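Local coordinates for CCMAN5 (Cellulosimicrobium cellulans, PDB 2XSG), which probably hydrolyses alpha-mannosidic linkages as a family 92 glycoside hydrolase, an alpha-mannosidase that carries a calcium ion, at residues A[83-88]-A[117-122]; A[154-159]-A[237-242]. All coordinates share one frame; numbering follows the deposited sequence.

Both contacts lie in the N-terminal domain, their centres about 36 and 38 Å from the centre of the chain and about 9 Å from each other. The calcium site of Asn588, Glu589 and Asp662 belongs to the catalytic domain and takes no part in either. The two contacts share one antiparallel sheet: strand 80-84 of interaction 1 pairs with strand 158-162 of interaction 2, where Thr84 N lies 2.9 Å from Ser158 O, a probable hydrogen bond. Apolar contacts continue the join, with Pro83 CA 3.6 Å from Leu159 CD2 and Tyr88 CD1 3.7 Å from Ile237 CD1. Interaction 1 brings strand 112-121 of a second sheet to the rim of the first.

Interaction 1 of 2, residues A[83-88]-A[117-122]; sequences PTSGSY and LGNVAG
Residues 83-87 and 117-122 run almost parallel, their end-to-end directions 6° apart, and draw closest at Gly86 and Ala121, whose CA atoms are 3.8 Å apart. Two backbone bonds join them, both meeting the acceptor nearly along its C=O axis. Ser85 N donates to Val120 O over 2.9 Å with a bent N-H...O angle of 141°, while Ser87 N reaches Gly122 O at 2.8 Å in a straighter bond. Between them a water accepts from Gly122 N and donates to Ser85 O, bridging the two backbones. At the backbone angles of Gly122 a CB would collide with Ala121 O, so only glycine fits comfortably. Thr84 is set with OG1 anti to its backbone N (chi1 -174°), and OG1 accepts from Gly86 N at 3.0 Å, an ST turn that ties Thr84 to the backbone two residues on. The same OG1 packs against CG2 of Val120 at 3.4 Å, the two side chains crossing at about a right angle. Val120 holds that methyl in the crowded position between its backbone N and carbonyl carbon. Farther back, Pro83 CG meets Leu117 CD1 at 3.8 Å, again crosswise, a small apolar contact where the segments diverge. Ser85 points its CB toward the other segment and lies beside the Asn119 side chain; Ser85 OG makes a weak hydrogen bond to Ser155 OG. The contact joins two sheets of the N-terminal domain: Thr84 pairs with Ser158 of strand 158-162, an inner neighbour of edge strand 80-84, whereas Leu117 pairs with Ile134 of strand 133-140 and Val120 packs on His99 of strand 99-100.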
ATOM      1  N   PRO A  83      -8.990 -18.251  20.868  1.00  2.86           N
ATOM      2  CA  PRO A  83      -9.643 -18.530  22.147  1.00  3.10           C
ATOM      3  C   PRO A  83     -10.605 -19.717  22.029  1.00  3.38           C
ATOM      4  O   PRO A  83     -11.309 -19.850  21.021  1.00  3.67           O
ATOM      5  CB  PRO A  83     -10.422 -17.239  22.419  1.00  3.11           C
ATOM      6  CG  PRO A  83     -10.781 -16.742  21.053  1.00  3.21           C
ATOM      7  CD  PRO A  83      -9.591 -17.083  20.195  1.00  2.92           C
ATOM      8  N   THR A  84     -10.622 -20.575  23.046  1.00  3.07           N
ATOM      9  CA  THR A  84     -11.477 -21.757  23.031  1.00  3.64           C
ATOM     10  C   THR A  84     -11.758 -22.269  24.442  1.00  3.67           C
ATOM     11  O   THR A  84     -10.941 -22.073  25.352  1.00  4.18           O
ATOM     12  CB  THR A  84     -10.869 -22.881  22.173  1.00  3.35           C
ATOM     13  OG1 THR A  84     -11.803 -23.954  22.064  1.00  4.42           O
ATOM     14  CG2 THR A  84      -9.545 -23.392  22.764  1.00  4.49           C
ATOM     15  N   SER A  85     -12.916 -22.905  24.623  1.00  4.06           N
ATOM     16  CA  SER A  85     -13.224 -23.584  25.884  1.00  3.93           C
ATOM     17  C   SER A  85     -13.009 -25.076  25.726  1.00  4.38           C
ATOM     18  O   SER A  85     -13.264 -25.851  26.652  1.00  4.39           O
ATOM     19  CB  SER A  85     -14.657 -23.298  26.340  1.00  3.68           C
ATOM     20  OG  SER A  85     -14.846 -21.910  26.502  1.00  4.10           O
ATOM     21  N   GLY A  86     -12.534 -25.471  24.552  1.00  4.68           N
ATOM     22  CA  GLY A  86     -12.211 -26.871  24.290  1.00  4.58           C
ATOM     23  C   GLY A  86     -10.875 -27.294  24.863  1.00  5.38           C
ATOM     24  O   GLY A  86     -10.123 -26.464  25.385  1.00  4.37           O
ATOM     25  N   SER A  87     -10.602 -28.598  24.743  1.00  5.97           N
ATOM     26  CA  SER A  87      -9.373 -29.257  25.187  1.00  6.80           C
ATOM     27  C   SER A  87      -8.722 -30.001  24.019  1.00  6.60           C
ATOM     28  O   SER A  87      -9.416 -30.434  23.089  1.00  7.40           O
ATOM     29  CB  SER A  87      -9.702 -30.297  26.269  1.00  6.70           C
ATOM     30  OG  SER A  87     -10.184 -29.661  27.442  1.00 10.14           O
ATOM     31  N   TYR A  88      -7.413 -30.203  24.095  1.00  6.50           N
ATOM     32  CA  TYR A  88      -6.678 -30.942  23.052  1.00  6.34           C
ATOM     33  C   TYR A  88      -5.764 -32.025  23.637  1.00  6.23           C
ATOM     34  O   TYR A  88      -5.259 -31.889  24.761  1.00  6.26           O
ATOM     35  CB  TYR A  88      -5.862 -29.970  22.192  1.00  5.81           C
ATOM     36  CG  TYR A  88      -6.711 -29.030  21.341  1.00  5.77           C
ATOM     37  CD1 TYR A  88      -7.002 -27.737  21.771  1.00  6.47           C
ATOM     38  CD2 TYR A  88      -7.220 -29.441  20.107  1.00  4.62           C
ATOM     39  CE1 TYR A  88      -7.770 -26.857  20.982  1.00  4.86           C
ATOM     40  CE2 TYR A  88      -7.994 -28.582  19.322  1.00  5.19           C
ATOM     41  CZ  TYR A  88      -8.260 -27.295  19.766  1.00  3.77           C
ATOM     42  OH  TYR A  88      -9.018 -26.459  18.987  1.00  4.07           O
ATOM     43  N   LEU A 117     -17.542 -13.814  19.787  1.00  5.87           N
ATOM     44  CA  LEU A 117     -17.378 -15.106  19.138  1.00  5.77           C
ATOM     45  C   LEU A 117     -18.237 -16.135  19.840  1.00  6.13           C
ATOM     46  O   LEU A 117     -18.282 -16.157  21.066  1.00  6.77           O
ATOM     47  CB  LEU A 117     -15.903 -15.539  19.176  1.00  5.55           C
ATOM     48  CG  LEU A 117     -14.878 -14.622  18.501  1.00  4.53           C
ATOM     49  CD1 LEU A 117     -13.418 -15.073  18.840  1.00  3.81           C
ATOM     50  CD2 LEU A 117     -15.130 -14.559  16.988  1.00  3.95           C
ATOM     51  N   GLY A 118     -18.942 -16.960  19.064  1.00  5.86           N
ATOM     52  CA  GLY A 118     -19.692 -18.071  19.622  1.00  6.00           C
ATOM     53  C   GLY A 118     -18.755 -19.035  20.320  1.00  5.95           C
ATOM     54  O   GLY A 118     -17.671 -19.368  19.803  1.00  6.24           O
ATOM     55  N   ASN A 119     -19.145 -19.462  21.522  1.00  6.38           N
ATOM     56  CA  ASN A 119     -18.284 -20.329  22.331  1.00  5.77           C
ATOM     57  C   ASN A 119     -18.136 -21.685  21.641  1.00  5.62           C
ATOM     58  O   ASN A 119     -19.042 -22.120  20.934  1.00  6.19           O
ATOM     59  CB  ASN A 119     -18.863 -20.470  23.742  1.00  5.22           C
ATOM     60  CG  ASN A 119     -17.931 -21.185  24.718  1.00  5.39           C
ATOM     61  OD1 ASN A 119     -18.408 -21.860  25.631  1.00  4.23           O
ATOM     62  ND2 ASN A 119     -16.604 -21.045  24.539  1.00  2.00           N
ATOM     63  N   VAL A 120     -16.976 -22.320  21.816  1.00  5.46           N
ATOM     64  CA  VAL A 120     -16.733 -23.673  21.329  1.00  5.26           C
ATOM     65  C   VAL A 120     -16.085 -24.515  22.435  1.00  5.83           C
ATOM     66  O   VAL A 120     -15.258 -24.008  23.214  1.00  5.79           O
ATOM     67  CB  VAL A 120     -15.886 -23.704  20.014  1.00  5.16           C
ATOM     68  CG1 VAL A 120     -16.620 -22.987  18.885  1.00  3.80           C
ATOM     69  CG2 VAL A 120     -14.483 -23.081  20.224  1.00  4.56           C
ATOM     70  N   ALA A 121     -16.471 -25.789  22.512  1.00  6.23           N
ATOM     71  CA  ALA A 121     -15.982 -26.701  23.562  1.00  6.56           C
ATOM     72  C   ALA A 121     -15.993 -28.151  23.094  1.00  6.71           C
ATOM     73  O   ALA A 121     -16.522 -28.448  22.038  1.00  7.26           O
ATOM     74  CB  ALA A 121     -16.805 -26.544  24.838  1.00  7.45           C
ATOM     75  N   GLY A 122     -15.436 -29.054  23.898  1.00  6.67           N
ATOM     76  CA  GLY A 122     -15.245 -30.438  23.485  1.00  6.12           C
ATOM     77  C   GLY A 122     -13.764 -30.791  23.427  1.00  6.60           C
ATOM     78  O   GLY A 122     -12.921 -30.010  23.879  1.00  6.27           O
TER
HETATM   79  O   HOH W   1     -14.398 -28.655  26.601  1.00  9.69           O

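Interaction 2 of 2, residues A[154-159]-A[237-242]; sequences GSTPSL and ILTFDP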
ATOM      1  N   GLY A 154     -17.785 -20.585  34.187  1.00  9.47           N
ATOM      2  CA  GLY A 154     -17.746 -22.039  34.232  1.00  9.43           C
ATOM      3  C   GLY A 154     -16.852 -22.654  33.178  1.00  9.37           C
ATOM      4  O   GLY A 154     -16.482 -23.824  33.287  1.00  9.69           O
ATOM      5  N   SER A 155     -16.504 -21.878  32.153  1.00  8.84           N
ATOM      6  CA  SER A 155     -15.542 -22.334  31.150  1.00  8.94           C
ATOM      7  C   SER A 155     -14.153 -22.564  31.724  1.00  7.73           C
ATOM      8  O   SER A 155     -13.751 -21.878  32.647  1.00  8.47           O
ATOM      9  CB  SER A 155     -15.407 -21.290  30.054  1.00  8.79           C
ATOM     10  OG  SER A 155     -16.596 -21.181  29.317  1.00 11.86           O
ATOM     11  N   THR A 156     -13.421 -23.522  31.163  1.00  6.98           N
ATOM     12  CA  THR A 156     -11.963 -23.569  31.289  1.00  5.81           C
ATOM     13  C   THR A 156     -11.357 -22.835  30.073  1.00  5.83           C
ATOM     14  O   THR A 156     -11.275 -23.413  28.976  1.00  5.48           O
ATOM     15  CB  THR A 156     -11.432 -25.021  31.321  1.00  6.53           C
ATOM     16  OG1 THR A 156     -12.113 -25.780  32.327  1.00  6.09           O
ATOM     17  CG2 THR A 156      -9.923 -25.055  31.615  1.00  4.15           C
ATOM     18  N   PRO A 157     -10.937 -21.563  30.249  1.00  5.69           N
ATOM     19  CA  PRO A 157     -10.412 -20.775  29.132  1.00  5.54           C
ATOM     20  C   PRO A 157      -9.095 -21.327  28.612  1.00  5.41           C
ATOM     21  O   PRO A 157      -8.273 -21.861  29.375  1.00  4.97           O
ATOM     22  CB  PRO A 157     -10.163 -19.389  29.758  1.00  5.54           C
ATOM     23  CG  PRO A 157     -11.005 -19.360  31.003  1.00  5.93           C
ATOM     24  CD  PRO A 157     -10.889 -20.786  31.502  1.00  5.99           C
ATOM     25  N   SER A 158      -8.909 -21.218  27.306  1.00  5.28           N
ATOM     26  CA  SER A 158      -7.658 -21.626  26.702  1.00  5.58           C
ATOM     27  C   SER A 158      -7.360 -20.753  25.479  1.00  5.36           C
ATOM     28  O   SER A 158      -8.274 -20.273  24.798  1.00  5.79           O
ATOM     29  CB  SER A 158      -7.728 -23.109  26.340  1.00  5.74           C
ATOM     30  OG  SER A 158      -6.634 -23.472  25.537  1.00  8.14           O
ATOM     31  N   LEU A 159      -6.081 -20.528  25.224  1.00  4.61           N
ATOM     32  CA  LEU A 159      -5.671 -19.847  24.016  1.00  4.75           C
ATOM     33  C   LEU A 159      -4.685 -20.751  23.313  1.00  3.96           C
ATOM     34  O   LEU A 159      -3.705 -21.182  23.918  1.00  4.30           O
ATOM     35  CB  LEU A 159      -5.007 -18.498  24.341  1.00  4.70           C
ATOM     36  CG  LEU A 159      -5.850 -17.418  25.025  1.00  5.03           C
ATOM     37  CD1 LEU A 159      -5.032 -16.169  25.275  1.00  6.53           C
ATOM     38  CD2 LEU A 159      -7.062 -17.053  24.173  1.00  4.38           C
ATOM     39  N   ILE A 237      -0.338 -24.406  23.663  1.00  3.37           N
ATOM     40  CA  ILE A 237      -1.711 -24.260  24.140  1.00  3.80           C
ATOM     41  C   ILE A 237      -1.666 -23.828  25.598  1.00  4.12           C
ATOM     42  O   ILE A 237      -1.080 -24.513  26.438  1.00  4.10           O
ATOM     43  CB  ILE A 237      -2.542 -25.555  23.939  1.00  3.74           C
ATOM     44  CG1 ILE A 237      -2.477 -25.976  22.445  1.00  3.83           C
ATOM     45  CG2 ILE A 237      -3.978 -25.355  24.409  1.00  3.89           C
ATOM     46  CD1 ILE A 237      -3.324 -27.179  22.061  1.00  3.22           C
ATOM     47  N   LEU A 238      -2.231 -22.656  25.863  1.00  3.83           N
ATOM     48  CA  LEU A 238      -2.289 -22.091  27.207  1.00  4.57           C
ATOM     49  C   LEU A 238      -3.640 -22.423  27.810  1.00  4.76           C
ATOM     50  O   LEU A 238      -4.659 -22.230  27.162  1.00  4.37           O
ATOM     51  CB  LEU A 238      -2.122 -20.564  27.149  1.00  3.92           C
ATOM     52  CG  LEU A 238      -0.815 -20.036  26.534  1.00  4.39           C
ATOM     53  CD1 LEU A 238      -0.994 -18.632  25.939  1.00  2.95           C
ATOM     54  CD2 LEU A 238       0.341 -20.069  27.554  1.00  4.30           C
ATOM     55  N   THR A 239      -3.641 -22.914  29.045  1.00  5.83           N
ATOM     56  CA  THR A 239      -4.873 -23.243  29.762  1.00  6.16           C
ATOM     57  C   THR A 239      -4.908 -22.467  31.080  1.00  7.16           C
ATOM     58  O   THR A 239      -3.926 -22.466  31.847  1.00  6.97           O
ATOM     59  CB  THR A 239      -5.012 -24.767  29.998  1.00  6.79           C
ATOM     60  OG1 THR A 239      -4.920 -25.455  28.741  1.00  6.31           O
ATOM     61  CG2 THR A 239      -6.360 -25.107  30.641  1.00  6.18           C
ATOM     62  N   PHE A 240      -6.039 -21.801  31.312  1.00  7.20           N
ATOM     63  CA  PHE A 240      -6.245 -20.929  32.464  1.00  8.00           C
ATOM     64  C   PHE A 240      -7.216 -21.540  33.480  1.00  8.25           C
ATOM     65  O   PHE A 240      -7.937 -22.491  33.178  1.00  7.24           O
ATOM     66  CB  PHE A 240      -6.758 -19.555  31.997  1.00  7.03           C
ATOM     67  CG  PHE A 240      -5.859 -18.896  31.003  1.00  7.74           C
ATOM     68  CD1 PHE A 240      -5.946 -19.210  29.641  1.00  6.90           C
ATOM     69  CD2 PHE A 240      -4.881 -17.995  31.425  1.00  7.70           C
ATOM     70  CE1 PHE A 240      -5.085 -18.607  28.712  1.00  6.80           C
ATOM     71  CE2 PHE A 240      -4.023 -17.388  30.500  1.00  7.26           C
ATOM     72  CZ  PHE A 240      -4.128 -17.693  29.146  1.00  6.00           C
ATOM     73  N   ASP A 241      -7.217 -20.982  34.688  1.00  9.25           N
ATOM     74  CA  ASP A 241      -8.187 -21.370  35.705  1.00 10.79           C
ATOM     75  C   ASP A 241      -9.592 -20.823  35.380  1.00 10.48           C
ATOM     76  O   ASP A 241      -9.725 -19.655  34.992  1.00 11.12           O
ATOM     77  CB  ASP A 241      -7.742 -20.863  37.078  1.00 10.87           C
ATOM     78  CG  ASP A 241      -8.419 -21.609  38.211  1.00 14.11           C
ATOM     79  OD1 ASP A 241      -7.788 -22.538  38.769  1.00 19.00           O
ATOM     80  OD2 ASP A 241      -9.595 -21.311  38.520  1.00 16.74           O
ATOM     81  N   PRO A 242     -10.641 -21.646  35.569  1.00 10.27           N
ATOM     82  CA  PRO A 242     -12.018 -21.172  35.396  1.00 10.26           C
ATOM     83  C   PRO A 242     -12.326 -19.901  36.188  1.00  9.76           C
ATOM     84  O   PRO A 242     -13.175 -19.133  35.774  1.00  9.79           O
ATOM     85  CB  PRO A 242     -12.858 -22.339  35.930  1.00 10.24           C
ATOM     86  CG  PRO A 242     -12.020 -23.535  35.635  1.00 10.43           C
ATOM     87  CD  PRO A 242     -10.612 -23.080  35.918  1.00 10.66           C
TER
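Ser158 holds OG anti to its backbone N (chi1 169°), which swings the hydroxyl across to Leu238 O, and Phe240 sets CG anti to its carbonyl carbon (chi1 -56°), which brings the ring edge to Pro157 O, with CD1 3.5 Å from it, and CE1 to Leu159. The framework is an antiparallel beta ladder between two inner strands of a five-stranded sheet in the N-terminal domain. Leu159 and Leu238 form a hydrogen-bonded pair, each N donating to the other's O in the carbonyl plane at 2.9 Å; Ser158 and Thr239 are the adjoining non-hydrogen-bonded pair. Leu238 O is gripped twice, by Leu159 N and by Ser158 OG, the latter at 2.8 Å from above the carbonyl plane. Phe240 N also donates to Pro157 O, nearly straight at 173°. On the face of Leu159 and Leu238, Leu159 CG lies 3.9 Å from Phe240 CE1, approaching obliquely, and both side chains also pack on Ile248 of strand 248-255. Beyond these pairs, Thr156 runs alongside the Pro242 ring in the same direction, Thr156 OG1 4.0 Å from Pro242 CG. Ser155 O, buried here without a hydrogen-bonding partner, receives a CA-H...O contact from Pro242 CA at 3.3 Å.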